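Long-range contacts in beta-N-acetylhexosaminidase (Mycobacterium smegmatis, PDB 4YYF), which probably catalyses, as a family 3 glycoside hydrolase, the removal of terminal non-reducing N-acetyl-D-hexosamine residues from N-acetyl-beta-D-hexosaminides: residues Pro40-Leu45 against Ala329-Leu334; Val181-Ala186 against Leu233-Thr238; His204-Gly209 against Met252-Leu257. The protein carries 1 engineered substitution. All blocks are in the same frame, centred on the assembly; numbering follows the deposited sequence.

Contact 1. Residues Pro40-Leu45 against Ala329-Leu334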
ATOM      1  N   PRO A  40     -12.730  21.174  -3.247  1.00 34.72           N
ATOM      2  CA  PRO A  40     -12.048  21.653  -4.459  1.00 33.53           C
ATOM      3  C   PRO A  40     -11.436  20.474  -5.203  1.00 28.09           C
ATOM      4  O   PRO A  40     -10.944  19.553  -4.549  1.00 25.37           O
ATOM      5  CB  PRO A  40     -10.925  22.530  -3.903  1.00 36.86           C
ATOM      6  CG  PRO A  40     -11.406  22.967  -2.559  1.00 39.84           C
ATOM      7  CD  PRO A  40     -12.207  21.814  -2.024  1.00 36.51           C
ATOM      8  N   ALA A  41     -11.467  20.495  -6.531  1.00 26.76           N
ATOM      9  CA  ALA A  41     -10.943  19.384  -7.329  1.00 23.49           C
ATOM     10  C   ALA A  41      -9.518  18.987  -6.949  1.00 27.80           C
ATOM     11  O   ALA A  41      -9.192  17.804  -6.887  1.00 23.57           O
ATOM     12  CB  ALA A  41     -11.032  19.709  -8.817  1.00 26.75           C
ATOM     13  N   ARG A  42      -8.666  19.972  -6.687  1.00 25.15           N
ATOM     14  CA  ARG A  42      -7.264  19.691  -6.388  1.00 21.52           C
ATOM     15  C   ARG A  42      -7.123  18.991  -5.034  1.00 20.07           C
ATOM     16  O   ARG A  42      -6.255  18.136  -4.855  1.00 21.64           O
ATOM     17  CB  ARG A  42      -6.445  20.994  -6.446  1.00 24.15           C
ATOM     18  CG  ARG A  42      -4.929  20.830  -6.341  1.00 20.83           C
ATOM     19  CD  ARG A  42      -4.245  22.159  -6.649  1.00 24.26           C
ATOM     20  NE  ARG A  42      -2.782  22.094  -6.646  1.00 26.31           N
ATOM     21  CZ  ARG A  42      -2.036  21.882  -7.727  1.00 27.67           C
ATOM     22  NH1 ARG A  42      -2.608  21.683  -8.918  1.00 22.08           N
ATOM     23  NH2 ARG A  42      -0.712  21.864  -7.616  1.00 27.91           N
ATOM     24  N   ASP A  43      -7.985  19.325  -4.081  1.00 22.30           N
ATOM     25  CA  ASP A  43      -7.914  18.658  -2.775  1.00 20.29           C
ATOM     26  C   ASP A  43      -8.473  17.236  -2.814  1.00 18.80           C
ATOM     27  O   ASP A  43      -8.026  16.365  -2.054  1.00 18.82           O
ATOM     28  CB  ASP A  43      -8.611  19.486  -1.691  1.00 29.02           C
ATOM     29  CG  ASP A  43      -7.903  20.804  -1.423  1.00 36.53           C
ATOM     30  OD1 ASP A  43      -6.747  20.972  -1.871  1.00 41.11           O
ATOM     31  OD2 ASP A  43      -8.509  21.674  -0.765  1.00 40.38           O
ATOM     32  N   LYS A  44      -9.457  17.004  -3.683  1.00 19.10           N
ATOM     33  CA  LYS A  44      -9.927  15.645  -3.932  1.00 19.70           C
ATOM     34  C   LYS A  44      -8.796  14.823  -4.502  1.00 20.83           C
ATOM     35  O   LYS A  44      -8.600  13.685  -4.104  1.00 19.91           O
ATOM     36  CB  LYS A  44     -11.079  15.623  -4.928  1.00 17.99           C
ATOM     37  CG  LYS A  44     -12.360  16.250  -4.443  1.00 19.75           C
ATOM     38  CD  LYS A  44     -13.427  16.077  -5.507  1.00 26.24           C
ATOM     39  CE  LYS A  44     -14.803  16.440  -4.986  1.00 34.04           C
ATOM     40  NZ  LYS A  44     -15.857  16.078  -5.987  1.00 36.18           N
ATOM     41  N   LEU A  45      -8.062  15.398  -5.456  1.00 19.71           N
ATOM     42  CA  LEU A  45      -6.924  14.698  -6.071  1.00 15.13           C
ATOM     43  C   LEU A  45      -5.800  14.434  -5.075  1.00 19.78           C
ATOM     44  O   LEU A  45      -5.204  13.339  -5.063  1.00 15.24           O
ATOM     45  CB  LEU A  45      -6.388  15.468  -7.292  1.00 17.39           C
ATOM     46  CG  LEU A  45      -7.371  15.544  -8.472  1.00 19.12           C
ATOM     47  CD1 LEU A  45      -6.919  16.546  -9.531  1.00 18.30           C
ATOM     48  CD2 LEU A  45      -7.533  14.159  -9.078  1.00 18.66           C
ATOM     49  N   ALA A 329       3.604  19.194  -9.155  1.00 23.16           N
ATOM     50  CA  ALA A 329       3.613  18.815 -10.574  1.00 25.96           C
ATOM     51  C   ALA A 329       2.631  17.679 -10.846  1.00 24.86           C
ATOM     52  O   ALA A 329       1.979  17.624 -11.902  1.00 22.22           O
ATOM     53  CB  ALA A 329       5.006  18.417 -11.006  1.00 26.06           C
ATOM     54  N   VAL A 330       2.538  16.755  -9.898  1.00 22.81           N
ATOM     55  CA  VAL A 330       1.604  15.644 -10.027  1.00 24.24           C
ATOM     56  C   VAL A 330       0.161  16.147 -10.013  1.00 19.95           C
ATOM     57  O   VAL A 330      -0.640  15.788 -10.871  1.00 19.95           O
ATOM     58  CB  VAL A 330       1.840  14.571  -8.934  1.00 20.94           C
ATOM     59  CG1 VAL A 330       0.667  13.590  -8.874  1.00 19.63           C
ATOM     60  CG2 VAL A 330       3.142  13.827  -9.206  1.00 15.58           C
ATOM     61  N   LEU A 331      -0.162  16.996  -9.047  1.00 20.19           N
ATOM     62  CA  LEU A 331      -1.502  17.564  -8.965  1.00 20.58           C
ATOM     63  C   LEU A 331      -1.849  18.375 -10.215  1.00 21.29           C
ATOM     64  O   LEU A 331      -2.978  18.325 -10.701  1.00 21.64           O
ATOM     65  CB  LEU A 331      -1.630  18.422  -7.703  1.00 17.08           C
ATOM     66  CG  LEU A 331      -1.629  17.608  -6.401  1.00 17.64           C
ATOM     67  CD1 LEU A 331      -1.570  18.541  -5.194  1.00 18.38           C
ATOM     68  CD2 LEU A 331      -2.860  16.700  -6.313  1.00 17.68           C
ATOM     69  N   ASP A 332      -0.878  19.122 -10.734  1.00 24.95           N
ATOM     70  CA  ASP A 332      -1.061  19.834 -12.000  1.00 25.10           C
ATOM     71  C   ASP A 332      -1.440  18.886 -13.129  1.00 26.30           C
ATOM     72  O   ASP A 332      -2.337  19.167 -13.923  1.00 30.92           O
ATOM     73  CB  ASP A 332       0.220  20.582 -12.395  1.00 25.80           C
ATOM     74  CG  ASP A 332       0.422  21.849 -11.603  1.00 27.13           C
ATOM     75  OD1 ASP A 332      -0.465  22.200 -10.801  1.00 28.84           O
ATOM     76  OD2 ASP A 332       1.470  22.501 -11.788  1.00 28.47           O
ATOM     77  N   ARG A 333      -0.745  17.761 -13.210  1.00 21.69           N
ATOM     78  CA  ARG A 333      -0.983  16.822 -14.301  1.00 22.14           C
ATOM     79  C   ARG A 333      -2.349  16.147 -14.134  1.00 25.51           C
ATOM     80  O   ARG A 333      -3.040  15.857 -15.111  1.00 27.03           O
ATOM     81  CB  ARG A 333       0.140  15.771 -14.347  1.00 25.05           C
ATOM     82  CG  ARG A 333       0.008  14.723 -15.462  1.00 24.90           C
ATOM     83  CD  ARG A 333       0.167  15.348 -16.850  1.00 26.02           C
ATOM     84  NE  ARG A 333       0.040  14.375 -17.945  1.00 29.34           N
ATOM     85  CZ  ARG A 333      -1.082  14.144 -18.625  1.00 30.69           C
ATOM     86  NH1 ARG A 333      -2.189  14.812 -18.328  1.00 28.22           N
ATOM     87  NH2 ARG A 333      -1.103  13.246 -19.607  1.00 29.87           N
ATOM     88  N   LEU A 334      -2.745  15.903 -12.888  1.00 21.61           N
ATOM     89  CA  LEU A 334      -4.016  15.238 -12.641  1.00 21.29           C
ATOM     90  C   LEU A 334      -5.199  16.133 -13.003  1.00 26.48           C
ATOM     91  O   LEU A 334      -6.185  15.661 -13.567  1.00 27.78           O
ATOM     92  CB  LEU A 334      -4.109  14.754 -11.195  1.00 17.72           C
ATOM     93  CG  LEU A 334      -3.151  13.604 -10.872  1.00 16.04           C
ATOM     94  CD1 LEU A 334      -3.301  13.165  -9.414  1.00 16.78           C
ATOM     95  CD2 LEU A 334      -3.421  12.435 -11.812  1.00 17.51           C
TER
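The guanidinium of Arg42 lies over the CB of Leu331, which faces the centre of the group, 3.5 Å from Arg42 CZ. The two side chains cross at about a right angle. Arg42 CG is anti to the backbone N (chi1 -172°), and the extended run of the chain from CG to NE brings the guanidinium across to segment 329-334 of helix 327-340. There Arg42 NH1 gives a hydrogen bond to Asp332 OD1 of 2.9 Å, part of a salt bridge, and Arg42 NH2 adds a weak one of 3.2 Å to the same Asp332 OD1. The bond from NH1 reaches this oxygen nearly in line with its C-O bond, and the carboxylate plane is turned 51° from that of the guanidinium. Glu335 makes a further salt bridge with Arg42 NH1, so two acids about one turn apart on the same helix share one arginine.

Next to this partly exposed pairing the contact becomes apolar and buried. Leu331 CD2 packs on Leu45 CB at 3.9 Å. Leu45 CD1 reaches Leu334 CB at 3.7 Å, these two side chains sliding past each other in opposite directions. The axes of the two short helical segments approach to 9.9 Å, their N-to-C directions 117° apart, with Arg42 and Leu331 the nearest pair of CA atoms.

Helix 41-46 leads into strand 49-52, which pairs in parallel with strand 319-321, and that strand in turn precedes helix 327-340. The contact thus joins the start of the barrel-type domain to one of its last helices. Leu45 also touches Val348 of helix 345-357, whereas Val330 and Leu334 rest on helix 304-314.

Contact 2. Residues Val181-Ala186 against Leu233-Thr238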
ATOM      1  N   VAL A 181      -0.556 -22.104   3.987  1.00 22.96           N
ATOM      2  CA  VAL A 181       0.238 -21.593   5.102  1.00 21.29           C
ATOM      3  C   VAL A 181       0.245 -20.070   5.096  1.00 23.22           C
ATOM      4  O   VAL A 181       0.096 -19.442   6.151  1.00 19.09           O
ATOM      5  CB  VAL A 181       1.675 -22.145   5.069  1.00 20.81           C
ATOM      6  CG1 VAL A 181       2.539 -21.462   6.126  1.00 22.20           C
ATOM      7  CG2 VAL A 181       1.654 -23.644   5.288  1.00 25.48           C
ATOM      8  N   VAL A 182       0.401 -19.468   3.917  1.00 20.30           N
ATOM      9  CA  VAL A 182       0.349 -18.014   3.825  1.00 20.34           C
ATOM     10  C   VAL A 182      -0.993 -17.503   4.329  1.00 21.54           C
ATOM     11  O   VAL A 182      -1.046 -16.572   5.132  1.00 21.07           O
ATOM     12  CB  VAL A 182       0.618 -17.503   2.392  1.00 21.09           C
ATOM     13  CG1 VAL A 182       0.300 -16.007   2.285  1.00 20.00           C
ATOM     14  CG2 VAL A 182       2.069 -17.771   2.002  1.00 19.73           C
ATOM     15  N   THR A 183      -2.073 -18.132   3.883  1.00 19.30           N
ATOM     16  CA  THR A 183      -3.408 -17.696   4.293  1.00 20.64           C
ATOM     17  C   THR A 183      -3.562 -17.717   5.809  1.00 18.72           C
ATOM     18  O   THR A 183      -4.027 -16.753   6.410  1.00 20.72           O
ATOM     19  CB  THR A 183      -4.488 -18.562   3.652  1.00 22.47           C
ATOM     20  OG1 THR A 183      -4.348 -18.497   2.224  1.00 21.67           O
ATOM     21  CG2 THR A 183      -5.878 -18.079   4.064  1.00 21.47           C
ATOM     22  N   GLU A 184      -3.155 -18.817   6.432  1.00 18.79           N
ATOM     23  CA  GLU A 184      -3.244 -18.923   7.883  1.00 19.94           C
ATOM     24  C   GLU A 184      -2.402 -17.870   8.594  1.00 20.62           C
ATOM     25  O   GLU A 184      -2.905 -17.147   9.451  1.00 17.71           O
ATOM     26  CB  GLU A 184      -2.826 -20.320   8.347  1.00 21.35           C
ATOM     27  CG  GLU A 184      -3.182 -20.597   9.788  1.00 25.52           C
ATOM     28  CD  GLU A 184      -2.603 -21.901  10.292  1.00 35.98           C
ATOM     29  OE1 GLU A 184      -1.830 -22.543   9.545  1.00 37.60           O
ATOM     30  OE2 GLU A 184      -2.922 -22.277  11.441  1.00 40.23           O
ATOM     31  N   TYR A 185      -1.125 -17.771   8.234  1.00 19.46           N
ATOM     32  CA  TYR A 185      -0.212 -16.901   8.971  1.00 18.96           C
ATOM     33  C   TYR A 185      -0.354 -15.420   8.631  1.00 17.44           C
ATOM     34  O   TYR A 185      -0.429 -14.570   9.535  1.00 15.45           O
ATOM     35  CB  TYR A 185       1.240 -17.387   8.829  1.00 19.51           C
ATOM     36  CG  TYR A 185       1.543 -18.546   9.733  1.00 23.71           C
ATOM     37  CD1 TYR A 185       1.160 -19.840   9.392  1.00 23.39           C
ATOM     38  CD2 TYR A 185       2.197 -18.349  10.943  1.00 21.53           C
ATOM     39  CE1 TYR A 185       1.426 -20.913  10.236  1.00 28.19           C
ATOM     40  CE2 TYR A 185       2.465 -19.411  11.795  1.00 22.05           C
ATOM     41  CZ  TYR A 185       2.080 -20.684  11.435  1.00 26.36           C
ATOM     42  OH  TYR A 185       2.358 -21.722  12.283  1.00 27.03           O
ATOM     43  N   ALA A 186      -0.412 -15.085   7.345  1.00 15.52           N
ATOM     44  CA  ALA A 186      -0.647 -13.681   6.994  1.00 16.54           C
ATOM     45  C   ALA A 186      -2.027 -13.240   7.489  1.00 14.02           C
ATOM     46  O   ALA A 186      -2.221 -12.090   7.899  1.00 17.26           O
ATOM     47  CB  ALA A 186      -0.526 -13.460   5.494  1.00 15.51           C
ATOM     48  N   LEU A 233      -2.611 -16.349  -5.978  1.00 17.83           N
ATOM     49  CA  LEU A 233      -3.834 -15.587  -5.727  1.00 17.43           C
ATOM     50  C   LEU A 233      -4.681 -16.208  -4.626  1.00 21.35           C
ATOM     51  O   LEU A 233      -5.643 -15.600  -4.164  1.00 22.01           O
ATOM     52  CB  LEU A 233      -4.670 -15.456  -7.014  1.00 17.91           C
ATOM     53  CG  LEU A 233      -4.146 -14.403  -7.989  1.00 16.65           C
ATOM     54  CD1 LEU A 233      -4.812 -14.512  -9.354  1.00 17.88           C
ATOM     55  CD2 LEU A 233      -4.334 -12.999  -7.415  1.00 19.19           C
ATOM     56  N   VAL A 234      -4.334 -17.425  -4.220  1.00 20.57           N
ATOM     57  CA  VAL A 234      -5.140 -18.147  -3.228  1.00 26.32           C
ATOM     58  C   VAL A 234      -5.388 -17.383  -1.905  1.00 23.31           C
ATOM     59  O   VAL A 234      -6.531 -17.326  -1.443  1.00 23.62           O
ATOM     60  CB  VAL A 234      -4.615 -19.591  -2.997  1.00 28.50           C
ATOM     61  CG1 VAL A 234      -5.333 -20.256  -1.838  1.00 31.96           C
ATOM     62  CG2 VAL A 234      -4.792 -20.413  -4.273  1.00 26.26           C
ATOM     63  N   PRO A 235      -4.337 -16.783  -1.301  1.00 22.28           N
ATOM     64  CA  PRO A 235      -4.560 -16.060  -0.040  1.00 18.74           C
ATOM     65  C   PRO A 235      -5.584 -14.917  -0.136  1.00 20.92           C
ATOM     66  O   PRO A 235      -6.339 -14.696   0.814  1.00 20.32           O
ATOM     67  CB  PRO A 235      -3.164 -15.501   0.290  1.00 19.53           C
ATOM     68  CG  PRO A 235      -2.221 -16.483  -0.341  1.00 22.32           C
ATOM     69  CD  PRO A 235      -2.897 -16.883  -1.624  1.00 22.37           C
ATOM     70  N   TYR A 236      -5.611 -14.201  -1.256  1.00 15.62           N
ATOM     71  CA  TYR A 236      -6.557 -13.097  -1.421  1.00 19.95           C
ATOM     72  C   TYR A 236      -8.018 -13.546  -1.354  1.00 22.95           C
ATOM     73  O   TYR A 236      -8.883 -12.778  -0.947  1.00 22.51           O
ATOM     74  CB  TYR A 236      -6.309 -12.351  -2.739  1.00 19.52           C
ATOM     75  CG  TYR A 236      -4.968 -11.654  -2.805  1.00 17.63           C
ATOM     76  CD1 TYR A 236      -4.802 -10.374  -2.295  1.00 19.27           C
ATOM     77  CD2 TYR A 236      -3.863 -12.278  -3.380  1.00 18.26           C
ATOM     78  CE1 TYR A 236      -3.572  -9.729  -2.353  1.00 17.48           C
ATOM     79  CE2 TYR A 236      -2.623 -11.639  -3.435  1.00 17.32           C
ATOM     80  CZ  TYR A 236      -2.495 -10.365  -2.923  1.00 19.17           C
ATOM     81  OH  TYR A 236      -1.269  -9.721  -2.982  1.00 19.07           O
ATOM     82  N   ARG A 237      -8.285 -14.790  -1.748  0.59 22.59           N
ATOM     83  CA  ARG A 237      -9.660 -15.290  -1.794  0.59 24.03           C
ATOM     84  C   ARG A 237     -10.372 -15.191  -0.457  0.59 25.01           C
ATOM     85  O   ARG A 237     -11.564 -14.929  -0.414  0.59 25.75           O
ATOM     86  CB  ARG A 237      -9.711 -16.742  -2.252  0.59 24.57           C
ATOM     87  CG  ARG A 237      -9.203 -17.018  -3.650  0.59 28.97           C
ATOM     88  CD  ARG A 237      -9.193 -18.522  -3.838  0.59 32.87           C
ATOM     89  NE  ARG A 237      -8.604 -18.972  -5.097  0.59 38.50           N
ATOM     90  CZ  ARG A 237      -8.402 -20.254  -5.395  0.59 36.06           C
ATOM     91  NH1 ARG A 237      -7.869 -20.597  -6.559  0.59 36.29           N
ATOM     92  NH2 ARG A 237      -8.733 -21.195  -4.520  0.59 30.18           N
ATOM     93  N   THR A 238      -9.651 -15.420   0.636  1.00 20.59           N
ATOM     94  CA  THR A 238     -10.266 -15.284   1.954  1.00 22.81           C
ATOM     95  C   THR A 238      -9.883 -13.985   2.667  1.00 19.69           C
ATOM     96  O   THR A 238     -10.687 -13.429   3.403  1.00 21.01           O
ATOM     97  CB  THR A 238      -9.997 -16.491   2.872  1.00 31.12           C
ATOM     98  OG1 THR A 238      -8.595 -16.646   3.049  1.00 33.52           O
ATOM     99  CG2 THR A 238     -10.565 -17.763   2.265  1.00 33.96           C
TER
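The ring of Pro235 stands at the meeting point of the two helices: Val182 touches its CG, and the hydroxyl of Thr183 lies beside its CA and CB. Of the flat groups next to it in the chain, the Arg237 guanidinium has one face covered by Val234 CG2, which lies over its centre. The Tyr236 ring has Leu233 O in plane at its edge and meets Phe205 of strand 199-205 edge-to-face.

The apolar touch runs from Val182 CG1 to Pro235 CG, 3.7 Å. Beside it, Thr183 OG1 stands 3.3 Å from Pro235 CA; this hydroxyl is anti to the carbonyl carbon and beside the backbone N (chi1 -58°), and it bonds to Pro179 O, one turn earlier in its own helix. It is thus already satisfied while it leans on the proline, and no hydrogen bond crosses the contact.

Both helices belong to the alpha/beta barrel of the family 3 domain. Helix 179-196 leads to strand 199-205, while helix 234-239 comes between that strand and its parallel neighbour 246-249, so the contact joins two helices of the outer layer, one preceding strand 199-205 and one following it. Thr183 and Pro235 are the closest pair of CA atoms, 4.8 Å apart, and the segment axes come within 8.8 Å at 45°.

Towards the surface, the methyl CG2 of Thr183 presses on Thr238 OG1 at 3.2 Å, a tight approach for carbon and oxygen, the two side chains crossing at about a right angle.

Contact 3. Residues His204-Gly209 against Met252-Leu257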
ATOM      1  N   HIS A 204       2.051  -8.499  -2.607  1.00 17.47           N
ATOM      2  CA  HIS A 204       1.893  -7.506  -3.675  1.00 15.97           C
ATOM      3  C   HIS A 204       1.042  -8.111  -4.810  1.00 20.23           C
ATOM      4  O   HIS A 204       1.527  -8.938  -5.580  1.00 22.09           O
ATOM      5  CB  HIS A 204       3.275  -7.099  -4.239  1.00 11.44           C
ATOM      6  CG  HIS A 204       4.246  -6.595  -3.211  1.00 15.61           C
ATOM      7  ND1 HIS A 204       5.010  -7.444  -2.418  1.00 19.80           N
ATOM      8  CD2 HIS A 204       4.612  -5.341  -2.851  1.00 13.50           C
ATOM      9  CE1 HIS A 204       5.768  -6.733  -1.615  1.00 18.92           C
ATOM     10  NE2 HIS A 204       5.551  -5.443  -1.854  1.00 18.66           N
ATOM     11  N   PHE A 205      -0.219  -7.698  -4.911  1.00 15.49           N
ATOM     12  CA  PHE A 205      -1.189  -8.284  -5.852  1.00 15.32           C
ATOM     13  C   PHE A 205      -0.804  -8.055  -7.323  1.00 19.44           C
ATOM     14  O   PHE A 205      -0.367  -6.961  -7.692  1.00 19.02           O
ATOM     15  CB  PHE A 205      -2.566  -7.666  -5.565  1.00 14.11           C
ATOM     16  CG  PHE A 205      -3.703  -8.258  -6.351  1.00 16.31           C
ATOM     17  CD1 PHE A 205      -4.049  -7.747  -7.602  1.00 14.73           C
ATOM     18  CD2 PHE A 205      -4.475  -9.287  -5.814  1.00 15.59           C
ATOM     19  CE1 PHE A 205      -5.123  -8.278  -8.320  1.00 16.25           C
ATOM     20  CE2 PHE A 205      -5.552  -9.812  -6.528  1.00 17.10           C
ATOM     21  CZ  PHE A 205      -5.874  -9.301  -7.785  1.00 15.05           C
ATOM     22  N   PRO A 206      -0.988  -9.076  -8.190  1.00 17.77           N
ATOM     23  CA  PRO A 206      -1.501 -10.431  -7.929  1.00 17.51           C
ATOM     24  C   PRO A 206      -0.428 -11.457  -7.558  1.00 22.08           C
ATOM     25  O   PRO A 206      -0.669 -12.663  -7.683  1.00 21.11           O
ATOM     26  CB  PRO A 206      -2.107 -10.818  -9.273  1.00 16.19           C
ATOM     27  CG  PRO A 206      -1.186 -10.145 -10.276  1.00 17.72           C
ATOM     28  CD  PRO A 206      -0.892  -8.801  -9.634  1.00 19.97           C
ATOM     29  N   GLY A 207       0.743 -11.001  -7.126  1.00 18.80           N
ATOM     30  CA  GLY A 207       1.749 -11.930  -6.624  1.00 17.70           C
ATOM     31  C   GLY A 207       3.163 -11.691  -7.120  1.00 18.66           C
ATOM     32  O   GLY A 207       3.453 -11.882  -8.303  1.00 18.97           O
ATOM     33  N   HIS A 208       4.054 -11.307  -6.206  1.00 20.88           N
ATOM     34  CA  HIS A 208       5.461 -11.016  -6.551  1.00 19.39           C
ATOM     35  C   HIS A 208       6.347 -12.215  -6.212  1.00 20.20           C
ATOM     36  O   HIS A 208       7.530 -12.259  -6.575  1.00 19.79           O
ATOM     37  CB  HIS A 208       5.946  -9.782  -5.765  1.00 21.75           C
ATOM     38  CG  HIS A 208       7.091  -9.058  -6.389  1.00 20.89           C
ATOM     39  ND1 HIS A 208       8.285  -9.680  -6.746  1.00 21.44           N
ATOM     40  CD2 HIS A 208       7.262  -7.754  -6.719  1.00 23.98           C
ATOM     41  CE1 HIS A 208       9.104  -8.802  -7.266  1.00 22.45           C
ATOM     42  NE2 HIS A 208       8.508  -7.611  -7.265  1.00 22.44           N
ATOM     43  N   GLY A 209       5.774 -13.195  -5.514  1.00 19.54           N
ATOM     44  CA  GLY A 209       6.548 -14.305  -4.976  1.00 19.96           C
ATOM     45  C   GLY A 209       7.312 -15.128  -6.001  1.00 21.92           C
ATOM     46  O   GLY A 209       8.387 -15.642  -5.703  1.00 22.23           O
HETATM   47  N   MSE A 252       4.806  -5.978 -11.203  1.00 18.10           N
HETATM   48  CA  MSE A 252       5.160  -7.096 -12.086  1.00 17.26           C
HETATM   49  C   MSE A 252       4.310  -7.058 -13.346  1.00 18.51           C
HETATM   50  O   MSE A 252       3.165  -6.602 -13.312  1.00 20.42           O
HETATM   51  CB  MSE A 252       4.909  -8.437 -11.397  1.00 20.40           C
HETATM   52  CG  MSE A 252       5.500  -8.591 -10.004  1.00 23.39           C
HETATM   53 SE   MSE A 252       4.346  -7.914  -8.572  0.63 25.32          SE
HETATM   54  CE  MSE A 252       2.630  -8.508  -9.222  1.00 18.20           C
ATOM     55  N   GLN A 253       4.870  -7.539 -14.453  1.00 22.02           N
ATOM     56  CA  GLN A 253       4.089  -7.796 -15.656  1.00 22.54           C
ATOM     57  C   GLN A 253       3.535  -9.216 -15.558  1.00 25.87           C
ATOM     58  O   GLN A 253       4.272 -10.145 -15.212  1.00 23.96           O
ATOM     59  CB  GLN A 253       4.978  -7.671 -16.896  1.00 21.06           C
ATOM     60  CG  GLN A 253       5.560  -6.275 -17.071  1.00 27.58           C
ATOM     61  CD  GLN A 253       6.775  -6.252 -17.972  1.00 30.46           C
ATOM     62  OE1 GLN A 253       6.700  -6.628 -19.139  1.00 30.09           O
ATOM     63  NE2 GLN A 253       7.913  -5.817 -17.425  1.00 32.84           N
ATOM     64  N   VAL A 254       2.248  -9.383 -15.852  1.00 21.33           N
ATOM     65  CA  VAL A 254       1.601 -10.694 -15.736  1.00 22.19           C
ATOM     66  C   VAL A 254       1.111 -11.196 -17.094  1.00 24.91           C
ATOM     67  O   VAL A 254       0.178 -10.624 -17.654  1.00 28.11           O
ATOM     68  CB  VAL A 254       0.377 -10.624 -14.782  1.00 20.14           C
ATOM     69  CG1 VAL A 254      -0.250 -12.013 -14.586  1.00 22.52           C
ATOM     70  CG2 VAL A 254       0.747  -9.987 -13.443  1.00 20.18           C
ATOM     71  N   PRO A 255       1.725 -12.278 -17.623  1.00 26.60           N
ATOM     72  CA  PRO A 255       1.261 -12.852 -18.897  1.00 30.36           C
ATOM     73  C   PRO A 255      -0.182 -13.331 -18.777  1.00 28.29           C
ATOM     74  O   PRO A 255      -0.531 -13.946 -17.770  1.00 26.70           O
ATOM     75  CB  PRO A 255       2.197 -14.054 -19.117  1.00 29.89           C
ATOM     76  CG  PRO A 255       3.399 -13.782 -18.235  1.00 31.32           C
ATOM     77  CD  PRO A 255       2.845 -13.045 -17.047  1.00 28.60           C
ATOM     78  N   GLY A 256      -1.008 -13.036 -19.779  1.00 28.28           N
ATOM     79  CA  GLY A 256      -2.412 -13.400 -19.736  1.00 27.42           C
ATOM     80  C   GLY A 256      -3.254 -12.428 -18.930  1.00 29.58           C
ATOM     81  O   GLY A 256      -4.456 -12.637 -18.762  1.00 27.63           O
ATOM     82  N   LEU A 257      -2.636 -11.364 -18.424  1.00 29.34           N
ATOM     83  CA  LEU A 257      -3.382 -10.360 -17.663  1.00 30.13           C
ATOM     84  C   LEU A 257      -3.014  -8.936 -18.074  1.00 27.23           C
ATOM     85  O   LEU A 257      -3.871  -8.185 -18.530  1.00 28.83           O
ATOM     86  CB  LEU A 257      -3.197 -10.539 -16.149  1.00 26.83           C
ATOM     87  CG  LEU A 257      -3.949  -9.523 -15.271  1.00 22.96           C
ATOM     88  CD1 LEU A 257      -5.467  -9.733 -15.383  1.00 23.16           C
ATOM     89  CD2 LEU A 257      -3.504  -9.582 -13.804  1.00 19.40           C
TER
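The His208 ring, whose NE2 is hydrogen-bonded to Ser215 OG, has one face covered by Met252 CG, a CH-pi contact 4.0 Å from the ring centroid and offset toward the rim. Selenomethionine replaces methionine at Met252; its selenium approaches obliquely, with Met252 SE 3.5 Å from His208 CD2. Bends at chi2 (86°) and chi3 (40°) then bring the methyl CE among the carbonyl oxygens of His204, Phe205 and Gly207; Gly207 O lies 3.6 Å from Met252 CE. Pro206 CD is equally close to Met252 CE. Further along, Pro206 CG meets Val254 CG2 at 3.7 Å.

Segment 204-209 is the His-Phe-Pro-Gly-His-Gly part of the motif known from family 3 hexosaminidases. It lies at the C-terminal end of barrel strand 199-205, the end where barrel enzymes carry their active sites, and a cis peptide bond before each of His204 and Pro206 shapes its turn. Asp160 bonds to His204 ND1 and His208 N. The His204 side chain is about 3 Å from a bound acetate, probably from the crystallisation liquor but consistent with a pocket there. No hydrogen bond crosses between the two segments, so their direct contact rests on apolar and CH-pi packing.

Contacts 2 and 3 are neighbours, their centres about 16 Å apart, and they touch through Leu233 and Tyr236 against Phe205 and Pro206. They share the region of strand 199-205: contact 2 pairs the helix before it with a helix after it, while contact 3 packs the loop at its end. Contact 1 lies across the chain's centre from contact 2, about 36 Å away between centres, and joins helix 41-46 to helix 327-340. It alone has a salt bridge across its segments, at a partly exposed edge beside buried leucines. Contact 2 is partly buried and dominated by proline and threonine, whereas contact 3 is the most uniformly buried and relies on the Met252 side chain, imidazole and proline.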